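Local coordinates for glutathione S-transferase, N-terminal domain protein (Pseudomonas putida, PDB 4NAX), which binds one oxidized glutathione disulfide per subunit and is probably a transferase acting with glutathione, at residues G31-I36 with F88-I93; M37-E40 with A44-A47; A181-F186 with A215-R220. One frame throughout, in Å; residues are numbered along the deposited sequence.

Contact 1 (G31-I36 with F88-I93); sequences GVKVSI and FESGAI. With GDS (oxidized glutathione disulfide), chain C.
K33 and V34, neighbours on helix 31-41, meet S90 and I93 in two different ways, one polar and one apolar. The first of them sends its ammonium to the serine: K33 NZ donates to S90 OG at 2.9 Å. The chain beyond CG is extended (chi2 173°, chi3 -173°); it runs alongside S90 and ends with NZ at its hydroxyl, with K33 CD only 3.4 Å from S90 OG on the way. With N30 OD1 and Q122 OE1 as further acceptors, three oxygens hold NZ.

V34 comes next, facing the same helix one turn further on. Both its methyls face one branch of the isoleucine, CG1 and CG2 each lying 3.7 Å from I93 CG2, and the two side chains cross at about a right angle.

The second segment turns from loop into helix at E89, its N-cap residue, and this corner grips one end of the glutathione disulfide. S90 N donates to GDS OE7 at 2.8 Å in a nearly straight bond (174°), S90 OG donates to GDS OE8 at 2.5 Å, and GDS N6 donates to E89 OE1 at 2.7 Å. Since S90 OG accepts from K33 NZ and donates to GDS OE8, the K33 bond is likely to steer the serine hydroxyl; the lysine's charge, with NZ 3.9 Å from GDS OE8, is likely to favour the carboxylate electrostatically.

The site lies deep in the chain: M123 of helix 109-137 touches K33, E89 and S90, W188 of helix 180-193 touches K33, and I93 rests on I74 of strand 73-76.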
loop_
_atom_site.group_PDB
_atom_site.type_symbol
_atom_site.label_atom_id
_atom_site.label_comp_id
_atom_site.label_asym_id
_atom_site.label_seq_id
_atom_site.Cartn_x
_atom_site.Cartn_y
_atom_site.Cartn_z
ATOM N N GLY A 31 -2.813 8.722 -9.996
ATOM C CA GLY A 31 -2.058 9.049 -11.190
ATOM C C GLY A 31 -1.099 10.193 -10.966
ATOM O O GLY A 31 0.050 10.151 -11.406
ATOM N N VAL A 32 -1.570 11.238 -10.275
ATOM C CA VAL A 32 -0.734 12.422 -10.114
ATOM C C VAL A 32 0.452 12.181 -9.181
ATOM O O VAL A 32 1.429 12.899 -9.243
ATOM C CB VAL A 32 -1.522 13.676 -9.699
ATOM C CG1 VAL A 32 -2.634 13.974 -10.690
ATOM C CG2 VAL A 32 -2.035 13.582 -8.276
ATOM N N LYS A 33 0.405 11.156 -8.331
ATOM C CA LYS A 33 1.595 10.832 -7.543
ATOM C C LYS A 33 2.763 10.653 -8.525
ATOM O O LYS A 33 3.876 11.107 -8.257
ATOM C CB LYS A 33 1.413 9.523 -6.784
ATOM C CG LYS A 33 0.362 9.508 -5.696
ATOM C CD LYS A 33 0.208 8.089 -5.182
ATOM C CE LYS A 33 -0.934 7.882 -4.201
ATOM N NZ LYS A 33 -1.063 6.417 -3.864
ATOM N N VAL A 34 2.520 9.927 -9.624
ATOM C CA VAL A 34 3.579 9.537 -10.515
ATOM C C VAL A 34 4.002 10.668 -11.439
ATOM O O VAL A 34 5.217 10.895 -11.634
ATOM C CB VAL A 34 3.216 8.259 -11.271
ATOM C CG1 VAL A 34 4.288 7.910 -12.294
ATOM C CG2 VAL A 34 3.013 7.110 -10.296
ATOM N N SER A 35 3.033 11.402 -11.998
ATOM C CA SER A 35 3.404 12.574 -12.788
ATOM C C SER A 35 4.120 13.641 -11.934
ATOM O O SER A 35 5.111 14.229 -12.381
ATOM C CB SER A 35 2.213 13.138 -13.545
ATOM O OG SER A 35 1.130 13.290 -12.644
ATOM N N ILE A 36 3.649 13.877 -10.715
ATOM C CA ILE A 36 4.347 14.786 -9.827
ATOM C C ILE A 36 5.784 14.307 -9.608
ATOM O O ILE A 36 6.736 15.090 -9.690
ATOM C CB ILE A 36 3.614 14.964 -8.485
ATOM C CG1 ILE A 36 2.321 15.740 -8.696
ATOM C CG2 ILE A 36 4.513 15.693 -7.491
ATOM C CD1 ILE A 36 1.407 15.742 -7.501
ATOM N N PHE A 88 3.172 -1.466 -12.330
ATOM C CA PHE A 88 1.978 -0.784 -11.843
ATOM C C PHE A 88 2.045 -0.679 -10.316
ATOM O O PHE A 88 2.988 -1.159 -9.699
ATOM C CB PHE A 88 0.705 -1.411 -12.415
ATOM C CG PHE A 88 0.462 -2.829 -11.991
ATOM C CD1 PHE A 88 0.968 -3.882 -12.745
ATOM C CD2 PHE A 88 -0.253 -3.110 -10.863
ATOM C CE1 PHE A 88 0.769 -5.188 -12.363
ATOM C CE2 PHE A 88 -0.469 -4.418 -10.474
ATOM C CZ PHE A 88 0.038 -5.456 -11.234
ATOM N N GLU A 89 1.028 -0.029 -9.750
ATOM C CA GLU A 89 0.907 0.397 -8.350
ATOM C C GLU A 89 1.684 1.685 -8.128
ATOM O O GLU A 89 2.922 1.701 -8.152
ATOM C CB GLU A 89 1.327 -0.652 -7.323
ATOM C CG GLU A 89 0.402 -1.848 -7.270
ATOM C CD GLU A 89 -0.978 -1.516 -6.736
ATOM O OE1 GLU A 89 -1.085 -0.645 -5.835
ATOM O OE2 GLU A 89 -1.951 -2.150 -7.227
ATOM N N SER A 90 0.953 2.773 -7.897
ATOM C CA SER A 90 1.576 4.068 -7.690
ATOM C C SER A 90 2.713 4.037 -6.684
ATOM O O SER A 90 3.781 4.601 -6.927
ATOM C CB SER A 90 0.527 5.099 -7.298
ATOM O OG SER A 90 -0.014 4.850 -6.021
ATOM N N GLY A 91 2.498 3.390 -5.539
ATOM C CA GLY A 91 3.521 3.364 -4.506
ATOM C C GLY A 91 4.770 2.595 -4.921
ATOM O O GLY A 91 5.881 2.942 -4.494
ATOM N N ALA A 92 4.601 1.535 -5.716
ATOM C CA ALA A 92 5.746 0.797 -6.255
ATOM C C ALA A 92 6.507 1.654 -7.261
ATOM O O ALA A 92 7.739 1.680 -7.278
ATOM C CB ALA A 92 5.342 -0.531 -6.871
ATOM N N ILE A 93 5.774 2.355 -8.128
ATOM C CA ILE A 93 6.377 3.260 -9.096
ATOM C C ILE A 93 7.137 4.388 -8.397
ATOM O O ILE A 93 8.234 4.728 -8.830
ATOM C CB ILE A 93 5.314 3.796 -10.070
ATOM C CG1 ILE A 93 4.708 2.644 -10.896
ATOM C CG2 ILE A 93 5.919 4.863 -10.972
ATOM C CD1 ILE A 93 3.394 3.008 -11.575
HETATM N N1 GDS C . -13.640 1.050 -8.892
HETATM C CA1 GDS C . -13.513 2.284 -8.121
HETATM C C1 GDS C . -14.652 2.427 -7.136
HETATM O OE1 GDS C . -14.476 3.176 -6.145
HETATM O OE2 GDS C . -15.728 1.817 -7.317
HETATM C CB1 GDS C . -13.503 3.481 -9.080
HETATM C CG1 GDS C . -12.971 4.783 -8.466
HETATM C CD1 GDS C . -11.507 4.674 -8.122
HETATM O O1 GDS C . -10.779 3.913 -8.731
HETATM N N2 GDS C . -11.098 5.442 -7.119
HETATM C CA2 GDS C . -9.714 5.524 -6.699
HETATM C C2 GDS C . -9.544 5.022 -5.290
HETATM O O2 GDS C . -10.383 5.261 -4.429
HETATM C CB2 GDS C . -9.230 6.973 -6.775
HETATM S SG2 GDS C . -9.086 7.636 -8.430
HETATM N N3 GDS C . -8.421 4.357 -5.027
HETATM C CA3 GDS C . -8.134 3.806 -3.713
HETATM C C3 GDS C . -6.663 3.768 -3.359
HETATM O OE3 GDS C . -6.323 2.922 -2.505
HETATM O OE4 GDS C . -5.920 4.610 -3.874
HETATM N N4 GDS C . -9.589 2.960 -11.337
HETATM C CA4 GDS C . -10.115 2.294 -12.509
HETATM C C4 GDS C . -11.160 1.259 -12.193
HETATM O OE5 GDS C . -11.715 0.643 -13.149
HETATM O OE6 GDS C . -11.470 1.086 -10.986
HETATM C C5 GDS C . -8.317 3.330 -11.281
HETATM O O5 GDS C . -7.534 3.092 -12.195
HETATM C CA5 GDS C . -7.872 4.098 -10.055
HETATM N N5 GDS C . -6.561 3.628 -9.619
HETATM C CB5 GDS C . -7.820 5.583 -10.416
HETATM S SG5 GDS C . -7.223 6.657 -9.109
HETATM C CA6 GDS C . -3.371 1.468 -6.572
HETATM C C6 GDS C . -2.270 2.455 -6.819
HETATM O OE7 GDS C . -1.838 2.579 -7.991
HETATM O OE8 GDS C . -1.835 3.097 -5.834
HETATM N N6 GDS C . -3.226 0.898 -5.217
HETATM C CB6 GDS C . -4.732 2.148 -6.724
HETATM C CG6 GDS C . -4.962 2.630 -8.160
HETATM C CD6 GDS C . -6.358 3.141 -8.391
HETATM O O6 GDS C . -7.215 3.138 -7.499
#

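Contact 2 (M37-E40 with A44-A47); sequences MLEE and AYEA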
loop_
_atom_site.group_PDB
_atom_site.type_symbol
_atom_site.label_atom_id
_atom_site.label_comp_id
_atom_site.label_asym_id
_atom_site.label_seq_id
_atom_site.Cartn_x
_atom_site.Cartn_y
_atom_site.Cartn_z
ATOM N N MET A 37 5.957 13.020 -9.310
ATOM C CA MET A 37 7.282 12.494 -9.083
ATOM C C MET A 37 8.204 12.729 -10.289
ATOM O O MET A 37 9.336 13.167 -10.126
ATOM C CB MET A 37 7.182 10.997 -8.777
ATOM C CG MET A 37 8.514 10.315 -8.544
ATOM S SD MET A 37 9.355 10.952 -7.085
ATOM C CE MET A 37 10.696 9.772 -7.004
ATOM N N LEU A 38 7.710 12.420 -11.485
ATOM C CA LEU A 38 8.499 12.586 -12.692
ATOM C C LEU A 38 8.872 14.050 -12.912
ATOM O O LEU A 38 10.019 14.365 -13.287
ATOM C CB LEU A 38 7.742 12.031 -13.889
ATOM C CG LEU A 38 7.647 10.497 -13.886
ATOM C CD1 LEU A 38 6.523 10.027 -14.792
ATOM C CD2 LEU A 38 8.974 9.879 -14.288
ATOM N N GLU A 39 7.916 14.945 -12.657
ATOM C CA GLU A 39 8.203 16.381 -12.752
ATOM C C GLU A 39 9.252 16.821 -11.738
ATOM O O GLU A 39 10.104 17.659 -12.037
ATOM C CB GLU A 39 6.915 17.208 -12.588
ATOM C CG GLU A 39 5.897 17.019 -13.701
ATOM C CD GLU A 39 6.319 17.625 -15.022
ATOM O OE1 GLU A 39 6.977 18.684 -15.022
ATOM O OE2 GLU A 39 5.968 17.049 -16.073
ATOM N N GLU A 40 9.170 16.312 -10.511
ATOM C CA GLU A 40 10.122 16.687 -9.448
ATOM C C GLU A 40 11.554 16.259 -9.785
ATOM O O GLU A 40 12.487 17.004 -9.521
ATOM C CB GLU A 40 9.748 16.044 -8.109
ATOM C CG GLU A 40 8.487 16.590 -7.460
ATOM C CD GLU A 40 8.643 17.942 -6.755
ATOM O OE1 GLU A 40 9.663 18.672 -6.919
ATOM O OE2 GLU A 40 7.686 18.332 -6.046
ATOM N N ALA A 44 12.857 12.554 -18.185
ATOM C CA ALA A 44 12.045 12.599 -19.401
ATOM C C ALA A 44 10.978 11.525 -19.364
ATOM O O ALA A 44 11.241 10.406 -18.968
ATOM C CB ALA A 44 12.929 12.412 -20.624
ATOM N N TYR A 45 9.767 11.859 -19.797
ATOM C CA TYR A 45 8.717 10.877 -19.892
ATOM C C TYR A 45 7.697 11.282 -20.921
ATOM O O TYR A 45 7.582 12.464 -21.267
ATOM C CB TYR A 45 8.049 10.640 -18.542
ATOM C CG TYR A 45 7.188 11.771 -18.004
ATOM C CD1 TYR A 45 7.746 12.916 -17.459
ATOM C CD2 TYR A 45 5.817 11.656 -17.996
ATOM C CE1 TYR A 45 6.967 13.935 -16.929
ATOM C CE2 TYR A 45 5.010 12.638 -17.456
ATOM C CZ TYR A 45 5.575 13.789 -16.940
ATOM O OH TYR A 45 4.730 14.726 -16.387
ATOM N N GLU A 46 6.969 10.282 -21.405
ATOM C CA GLU A 46 5.930 10.455 -22.393
ATOM C C GLU A 46 4.625 9.988 -21.769
ATOM O O GLU A 46 4.413 8.793 -21.514
ATOM C CB GLU A 46 6.257 9.635 -23.641
ATOM C CG GLU A 46 5.242 9.812 -24.749
ATOM C CD GLU A 46 5.577 9.051 -26.018
ATOM O OE1 GLU A 46 6.702 8.528 -26.155
ATOM O OE2 GLU A 46 4.686 8.993 -26.900
ATOM N N ALA A 47 3.752 10.953 -21.512
ATOM C CA ALA A 47 2.476 10.691 -20.875
ATOM C C ALA A 47 1.377 10.327 -21.871
ATOM O O ALA A 47 1.242 10.925 -22.943
ATOM C CB ALA A 47 2.043 11.893 -20.038
#
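Y45 lays its ring against L38 and reaches E39 with its hydroxyl, so this single residue carries nearly all of the second segment's share in the contact. CG sits between the backbone N and the carbonyl carbon (chi1 70°), a torsion that swings the ring toward helix 31-41. One ring face then receives L38: its CD1 stands 3.8 Å from the centroid of the Y45 ring, 20° off the normal, a CH-pi contact displaced toward the rim. L38 CB follows the same ring further out, 3.7 Å from Y45 CE1.

At the far end Y45 OH donates to E39 OE2 over 2.7 Å. The oxygen lies in the ring plane, at its edge, and accepts through its anti lone pair, while the carboxylate is turned 73° from the ring. E39 gets there by bending at chi2, which folds its end back toward the tyrosine. A phenylalanine at Y45 would probably keep the packing on L38 but leave E39 OE2 without this donor and its carboxylate freer to turn.

L21 of strand 21-25 touches both L38 and Y45, so the pair is part of the helix-to-sheet interface. These segments close the helix-to-strand return of the beta-alpha-beta unit formed by strand 21-25, helix 31-41 and strand 45-49, the opening unit of the thioredoxin-like N-terminal domain of glutathione transferases.

Contact 3 (A181-F186 with A215-R220); sequences ADIAIF and ANFLER
With CG anti to the backbone N (chi1 -179°), F217 extends its ring straight from helix 208-219 toward helix 180-193, while F186 has CG beside its own backbone N, which turns its ring aside and presents CB instead. That methylene lies over one face of the F217 ring, 3.6 Å from the centroid and 18° off the normal, a CH-pi contact. F186 CB comes closest to F217 CD2, at 3.5 Å. The two rings themselves are oblique to each other, their centroids 5.7 Å apart.

The leading end of F217 goes on to the preceding turn of the partner helix. There F217 CE1 is 3.9 Å from I183 CA and 4.2 Å from I183 CG1, with D182 O nearby at 3.8 Å. The contact is therefore apolar packing of one ring against a helix surface. D182 directs its carboxylate elsewhere, to M174 N and S179 N.

The segment axes pass 10.9 Å apart at -104°, close to perpendicular. Within this C-terminal all-helical part, Y178 touches I183 and F217, while I36 of helix 31-41 reaches the same two residues from the N-terminal domain.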
loop_
_atom_site.group_PDB
_atom_site.type_symbol
_atom_site.label_atom_id
_atom_site.label_comp_id
_atom_site.label_asym_id
_atom_site.label_seq_id
_atom_site.Cartn_x
_atom_site.Cartn_y
_atom_site.Cartn_z
ATOM N N ALA A 181 6.928 9.864 0.283
ATOM C CA ALA A 181 5.787 9.757 1.209
ATOM C C ALA A 181 4.876 10.985 1.096
ATOM O O ALA A 181 3.648 10.860 1.154
ATOM C CB ALA A 181 6.249 9.567 2.649
ATOM N N ASP A 182 5.457 12.176 0.986
ATOM C CA ASP A 182 4.657 13.392 0.808
ATOM C C ASP A 182 3.906 13.367 -0.512
ATOM O O ASP A 182 2.730 13.721 -0.586
ATOM C CB ASP A 182 5.520 14.635 0.894
ATOM C CG ASP A 182 6.366 14.648 2.145
ATOM O OD1 ASP A 182 5.798 14.716 3.251
ATOM O OD2 ASP A 182 7.595 14.570 2.027
ATOM N N ILE A 183 4.612 12.951 -1.557
ATOM C CA ILE A 183 4.022 12.884 -2.887
ATOM C C ILE A 183 2.849 11.892 -2.914
ATOM O O ILE A 183 1.848 12.116 -3.602
ATOM C CB ILE A 183 5.101 12.560 -3.938
ATOM C CG1 ILE A 183 6.076 13.749 -4.026
ATOM C CG2 ILE A 183 4.481 12.263 -5.300
ATOM C CD1 ILE A 183 7.329 13.454 -4.819
ATOM N N ALA A 184 2.942 10.817 -2.145
ATOM C CA ALA A 184 1.851 9.850 -2.088
ATOM C C ALA A 184 0.641 10.374 -1.308
ATOM O O ALA A 184 -0.495 10.089 -1.667
ATOM C CB ALA A 184 2.336 8.554 -1.446
ATOM N N ILE A 185 0.889 11.109 -0.226
ATOM C CA ILE A 185 -0.168 11.495 0.701
ATOM C C ILE A 185 -0.942 12.751 0.293
ATOM O O ILE A 185 -2.172 12.764 0.301
ATOM C CB ILE A 185 0.432 11.681 2.114
ATOM C CG1 ILE A 185 0.831 10.327 2.700
ATOM C CG2 ILE A 185 -0.517 12.434 3.028
ATOM C CD1 ILE A 185 1.739 10.410 3.903
ATOM N N PHE A 186 -0.230 13.814 -0.073
ATOM C CA PHE A 186 -0.913 15.094 -0.210
ATOM C C PHE A 186 -1.882 15.215 -1.397
ATOM O O PHE A 186 -2.887 15.894 -1.255
ATOM C CB PHE A 186 0.089 16.266 -0.060
ATOM C CG PHE A 186 0.602 16.328 1.356
ATOM C CD1 PHE A 186 -0.232 16.765 2.371
ATOM C CD2 PHE A 186 1.854 15.856 1.690
ATOM C CE1 PHE A 186 0.173 16.708 3.698
ATOM C CE2 PHE A 186 2.280 15.803 3.002
ATOM C CZ PHE A 186 1.436 16.233 4.003
ATOM N N ALA A 215 -0.679 23.081 1.937
ATOM C CA ALA A 215 -0.460 24.353 1.233
ATOM C C ALA A 215 0.975 24.446 0.693
ATOM O O ALA A 215 1.192 24.857 -0.449
ATOM C CB ALA A 215 -0.781 25.540 2.123
ATOM N N ASN A 216 1.955 24.045 1.496
ATOM C CA ASN A 216 3.337 24.082 1.046
ATOM C C ASN A 216 3.545 23.157 -0.185
ATOM O O ASN A 216 4.233 23.498 -1.147
ATOM C CB ASN A 216 4.302 23.611 2.140
ATOM C CG ASN A 216 4.354 24.509 3.359
ATOM O OD1 ASN A 216 4.876 24.078 4.413
ATOM N ND2 ASN A 216 3.869 25.735 3.251
ATOM N N PHE A 217 2.954 21.972 -0.131
ATOM C CA PHE A 217 3.030 20.996 -1.206
ATOM C C PHE A 217 2.469 21.590 -2.506
ATOM O O PHE A 217 3.104 21.522 -3.570
ATOM C CB PHE A 217 2.223 19.769 -0.800
ATOM C CG PHE A 217 2.236 18.645 -1.811
ATOM C CD1 PHE A 217 3.338 17.813 -1.938
ATOM C CD2 PHE A 217 1.137 18.398 -2.604
ATOM C CE1 PHE A 217 3.331 16.758 -2.834
ATOM C CE2 PHE A 217 1.111 17.342 -3.489
ATOM C CZ PHE A 217 2.209 16.503 -3.601
ATOM N N LEU A 218 1.302 22.219 -2.404
ATOM C CA LEU A 218 0.616 22.723 -3.584
ATOM C C LEU A 218 1.315 23.939 -4.204
ATOM O O LEU A 218 1.090 24.254 -5.362
ATOM C CB LEU A 218 -0.858 23.017 -3.274
ATOM C CG LEU A 218 -1.705 21.795 -2.926
ATOM C CD1 LEU A 218 -3.085 22.212 -2.446
ATOM C CD2 LEU A 218 -1.808 20.828 -4.087
ATOM N N GLU A 219 2.168 24.613 -3.445
ATOM C CA GLU A 219 2.964 25.725 -3.980
ATOM C C GLU A 219 4.097 25.264 -4.889
ATOM O O GLU A 219 4.655 26.064 -5.641
ATOM C CB GLU A 219 3.561 26.567 -2.830
ATOM C CG GLU A 219 2.528 27.406 -2.078
ATOM C CD GLU A 219 2.994 27.867 -0.697
ATOM O OE1 GLU A 219 2.131 28.295 0.115
ATOM O OE2 GLU A 219 4.216 27.791 -0.413
ATOM N N ARG A 220 4.474 23.991 -4.803
ATOM C CA ARG A 220 5.635 23.529 -5.556
ATOM C C ARG A 220 5.330 23.492 -7.061
ATOM O O ARG A 220 4.306 22.951 -7.474
ATOM C CB ARG A 220 6.070 22.147 -5.091
ATOM C CG ARG A 220 6.551 22.080 -3.653
ATOM C CD ARG A 220 6.989 20.680 -3.274
ATOM N NE ARG A 220 8.167 20.235 -4.002
ATOM C CZ ARG A 220 9.419 20.507 -3.660
ATOM N NH1 ARG A 220 9.695 21.222 -2.572
ATOM N NH2 ARG A 220 10.415 20.016 -4.377
#

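In the fold
Helix 31-41 ties the three together: contacts 1 and 2 use successive parts of it, and contact 3, formed by C-terminal helices, packs against it from the C-terminal domain. Contact 1 is the most central, its centre about 4 Å from the centre of the chain, and its buried lysine charge probably favours the bound carboxylate. Contact 3 is also buried but without a polar bond between its segments. Contact 2, its centre about 13 Å from the centre of the chain, is partly buried and joins an aromatic face to a hydroxyl–carboxylate bond. Between the domains, I36 CD1 packs 4.1 Å from F217 CZ, M37 SD packs 3.9 Å from I183 CD1, and a salt bridge joins E40 OE2 to R220 NE at 2.8 Å.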